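Ribonuclease VapC (Haemophilus influenzae, PDB 6NKL) probably acts as the toxic, magnesium-dependent ribonuclease of a toxin-antitoxin pair, its partner being the antitoxin VapB1. Local coordinates at residues Ala103-Leu107 / Phe121-Leu127. Residue numbers count along the deposited sequence, not the author numbering.
Sequences ACHAL and FQRITDL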
ATOM      1  N   ALA B 103       1.616  -9.295  -0.423  1.00 23.89           N
ATOM      2  CA  ALA B 103       1.008 -10.529   0.072  1.00 27.19           C
ATOM      3  C   ALA B 103      -0.486 -10.347   0.300  1.00 29.66           C
ATOM      4  O   ALA B 103      -1.303 -11.191  -0.100  1.00 27.90           O
ATOM      5  CB  ALA B 103       1.708 -10.978   1.360  1.00 26.85           C
ATOM      6  N   CYS B 104      -0.868  -9.243   0.945  1.00 28.54           N
ATOM      7  CA  CYS B 104      -2.279  -9.014   1.216  1.00 29.67           C
ATOM      8  C   CYS B 104      -3.048  -8.784  -0.075  1.00 31.56           C
ATOM      9  O   CYS B 104      -4.225  -9.147  -0.165  1.00 29.92           O
ATOM     10  CB  CYS B 104      -2.448  -7.819   2.163  1.00 27.45           C
ATOM     11  SG  CYS B 104      -1.773  -8.192   3.793  1.00 31.46           S
ATOM     12  N   HIS B 105      -2.420  -8.156  -1.072  1.00 27.48           N
ATOM     13  CA  HIS B 105      -3.064  -8.058  -2.378  1.00 27.30           C
ATOM     14  C   HIS B 105      -3.390  -9.441  -2.929  1.00 26.22           C
ATOM     15  O   HIS B 105      -4.527  -9.714  -3.336  1.00 28.09           O
ATOM     16  CB  HIS B 105      -2.185  -7.315  -3.341  1.00 24.43           C
ATOM     17  CG  HIS B 105      -2.940  -6.649  -4.442  1.00 31.37           C
ATOM     18  ND1 HIS B 105      -2.399  -5.631  -5.202  1.00 26.52           N
ATOM     19  CD2 HIS B 105      -4.190  -6.856  -4.922  1.00 24.78           C
ATOM     20  CE1 HIS B 105      -3.301  -5.215  -6.077  1.00 31.12           C
ATOM     21  NE2 HIS B 105      -4.386  -5.955  -5.944  1.00 29.45           N
ATOM     22  N   ALA B 106      -2.403 -10.335  -2.939  1.00 24.77           N
ATOM     23  CA  ALA B 106      -2.671 -11.703  -3.368  1.00 27.13           C
ATOM     24  C   ALA B 106      -3.785 -12.340  -2.531  1.00 28.72           C
ATOM     25  O   ALA B 106      -4.690 -12.971  -3.082  1.00 28.27           O
ATOM     26  CB  ALA B 106      -1.395 -12.539  -3.286  1.00 26.76           C
ATOM     27  N   LEU B 107      -3.754 -12.168  -1.205  1.00 27.73           N
ATOM     28  CA  LEU B 107      -4.845 -12.700  -0.380  1.00 29.67           C
ATOM     29  C   LEU B 107      -6.190 -12.156  -0.834  1.00 31.78           C
ATOM     30  O   LEU B 107      -7.174 -12.892  -0.927  1.00 28.98           O
ATOM     31  CB  LEU B 107      -4.633 -12.357   1.092  1.00 29.16           C
ATOM     32  CG  LEU B 107      -3.543 -13.133   1.815  1.00 32.83           C
ATOM     33  CD1 LEU B 107      -3.394 -12.521   3.163  1.00 33.73           C
ATOM     34  CD2 LEU B 107      -3.925 -14.618   1.946  1.00 37.02           C
ATOM     35  N   PHE B 121       7.357 -15.114   3.878  1.00 35.56           N
ATOM     36  CA  PHE B 121       5.937 -15.220   3.550  1.00 34.37           C
ATOM     37  C   PHE B 121       5.281 -16.425   4.193  1.00 30.77           C
ATOM     38  O   PHE B 121       4.046 -16.467   4.292  1.00 35.47           O
ATOM     39  CB  PHE B 121       5.733 -15.282   2.024  1.00 37.73           C
ATOM     40  CG  PHE B 121       5.819 -13.929   1.324  1.00 33.15           C
ATOM     41  CD1 PHE B 121       5.292 -12.771   1.909  1.00 38.70           C
ATOM     42  CD2 PHE B 121       6.405 -13.832   0.083  1.00 33.07           C
ATOM     43  CE1 PHE B 121       5.369 -11.543   1.247  1.00 34.54           C
ATOM     44  CE2 PHE B 121       6.471 -12.625  -0.583  1.00 34.81           C
ATOM     45  CZ  PHE B 121       5.951 -11.480   0.001  1.00 41.19           C
ATOM     46  N   GLN B 122       6.059 -17.408   4.651  1.00 35.38           N
ATOM     47  CA  GLN B 122       5.439 -18.548   5.328  1.00 39.11           C
ATOM     48  C   GLN B 122       4.732 -18.141   6.615  1.00 34.15           C
ATOM     49  O   GLN B 122       3.864 -18.885   7.079  1.00 35.76           O
ATOM     50  CB  GLN B 122       6.478 -19.633   5.643  1.00 41.44           C
ATOM     51  CG  GLN B 122       7.516 -19.219   6.647  1.00 48.34           C
ATOM     52  CD  GLN B 122       8.714 -20.162   6.722  1.00 58.78           C
ATOM     53  OE1 GLN B 122       8.807 -21.142   5.975  1.00 60.30           O
ATOM     54  NE2 GLN B 122       9.647 -19.852   7.623  1.00 56.90           N
ATOM     55  N   ARG B 123       5.067 -16.975   7.193  1.00 31.36           N
ATOM     56  CA  ARG B 123       4.380 -16.504   8.404  1.00 39.91           C
ATOM     57  C   ARG B 123       2.947 -16.059   8.123  1.00 40.48           C
ATOM     58  O   ARG B 123       2.130 -15.960   9.052  1.00 30.93           O
ATOM     59  CB  ARG B 123       5.149 -15.339   9.031  1.00 36.05           C
ATOM     60  CG  ARG B 123       6.613 -15.655   9.292  1.00 32.39           C
ATOM     61  CD  ARG B 123       7.390 -14.421   9.650  1.00 39.58           C
ATOM     62  NE  ARG B 123       8.742 -14.724  10.122  1.00 45.04           N
ATOM     63  CZ  ARG B 123       9.101 -14.779  11.412  1.00 41.30           C
ATOM     64  NH1 ARG B 123       8.218 -14.543  12.364  1.00 37.10           N
ATOM     65  NH2 ARG B 123      10.360 -15.041  11.751  1.00 40.09           N
ATOM     66  N   ILE B 124       2.626 -15.778   6.864  1.00 34.59           N
ATOM     67  CA  ILE B 124       1.263 -15.445   6.476  1.00 28.18           C
ATOM     68  C   ILE B 124       0.627 -16.768   6.053  1.00 36.33           C
ATOM     69  O   ILE B 124       0.664 -17.183   4.887  1.00 34.47           O
ATOM     70  CB  ILE B 124       1.229 -14.394   5.381  1.00 34.93           C
ATOM     71  CG1 ILE B 124       2.070 -13.184   5.791  1.00 37.63           C
ATOM     72  CG2 ILE B 124      -0.165 -13.957   5.143  1.00 26.92           C
ATOM     73  CD1 ILE B 124       2.264 -12.210   4.656  1.00 37.39           C
ATOM     74  N   THR B 125       0.012 -17.431   7.020  1.00 37.13           N
ATOM     75  CA  THR B 125      -0.276 -18.851   6.876  1.00 37.58           C
ATOM     76  C   THR B 125      -1.382 -19.144   5.883  1.00 33.90           C
ATOM     77  O   THR B 125      -1.467 -20.285   5.414  1.00 39.13           O
ATOM     78  CB  THR B 125      -0.633 -19.417   8.241  1.00 41.24           C
ATOM     79  OG1 THR B 125      -1.759 -18.704   8.760  1.00 39.58           O
ATOM     80  CG2 THR B 125       0.539 -19.236   9.209  1.00 36.89           C
ATOM     81  N   ASP B 126      -2.227 -18.167   5.539  1.00 30.59           N
ATOM     82  CA  ASP B 126      -3.240 -18.381   4.508  1.00 40.66           C
ATOM     83  C   ASP B 126      -2.831 -17.867   3.123  1.00 39.18           C
ATOM     84  O   ASP B 126      -3.647 -17.885   2.191  1.00 36.22           O
ATOM     85  CB  ASP B 126      -4.581 -17.776   4.935  1.00 42.49           C
ATOM     86  CG  ASP B 126      -4.572 -16.276   5.022  1.00 49.76           C
ATOM     87  OD1 ASP B 126      -5.667 -15.682   4.794  1.00 55.92           O
ATOM     88  OD2 ASP B 126      -3.512 -15.693   5.340  1.00 46.69           O
ATOM     89  N   LEU B 127      -1.581 -17.452   2.957  1.00 37.88           N
ATOM     90  CA  LEU B 127      -1.093 -17.010   1.660  1.00 34.04           C
ATOM     91  C   LEU B 127      -0.730 -18.213   0.815  1.00 30.44           C
ATOM     92  O   LEU B 127       0.027 -19.078   1.256  1.00 32.48           O
ATOM     93  CB  LEU B 127       0.129 -16.110   1.840  1.00 27.18           C
ATOM     94  CG  LEU B 127       0.836 -15.676   0.570  1.00 26.99           C
ATOM     95  CD1 LEU B 127      -0.114 -14.876  -0.265  1.00 29.71           C
ATOM     96  CD2 LEU B 127       2.050 -14.864   0.936  1.00 31.49           C
TER
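In this PIN domain, built on a parallel beta sheet, the loop that leads from strand 112-115 into the last strand, 128-131, packs against helix 97-109. Residues 103-107 form part of that helix; residues 121-127 begin as the end of a 3-10 segment and continue through a type I beta turn from Ile124 to Leu127. No hydrogen bond links the two segments. They bury 293 Å² between them, both sides summed, mostly through apolar side chains. Ala103, Ala106 and Leu107, one helical turn apart or adjacent, direct their CA-to-CB bonds toward the loop, whereas Cys104 turns away. The small methyl of Ala103 lets three larger side chains close in: its CB lies 3.6 Å from Ile124 CD1, 3.7 Å from Phe121 CE1 and 3.9 Å from Leu127 CD2. Leu127 CD1 lies 4.0 Å from Ala106 CB and 3.9 Å from Ala103 O, so this one methyl sits against both residues. Further along, Leu107 CD1 touches Ile124 CG2 at 4.1 Å. Each segment holds its own backbone: Leu107 N donates to Ala103 O (2.9 Å) within the helix, Ile124 N to Phe121 O (3.0 Å), and Leu127 N to Ile124 O (3.0 Å) closes the turn. Phe121 also touches Asp6 and Asp99, both predicted magnesium ligands, which places this end of the packing beside the probable metal site. At the other end the turn meets Leu107 through van der Waals contact, with Leu107 CD2 3.7 Å from Leu127 CA, 3.5 Å from Asp126 OD1 and 3.3 Å from Asp126 O.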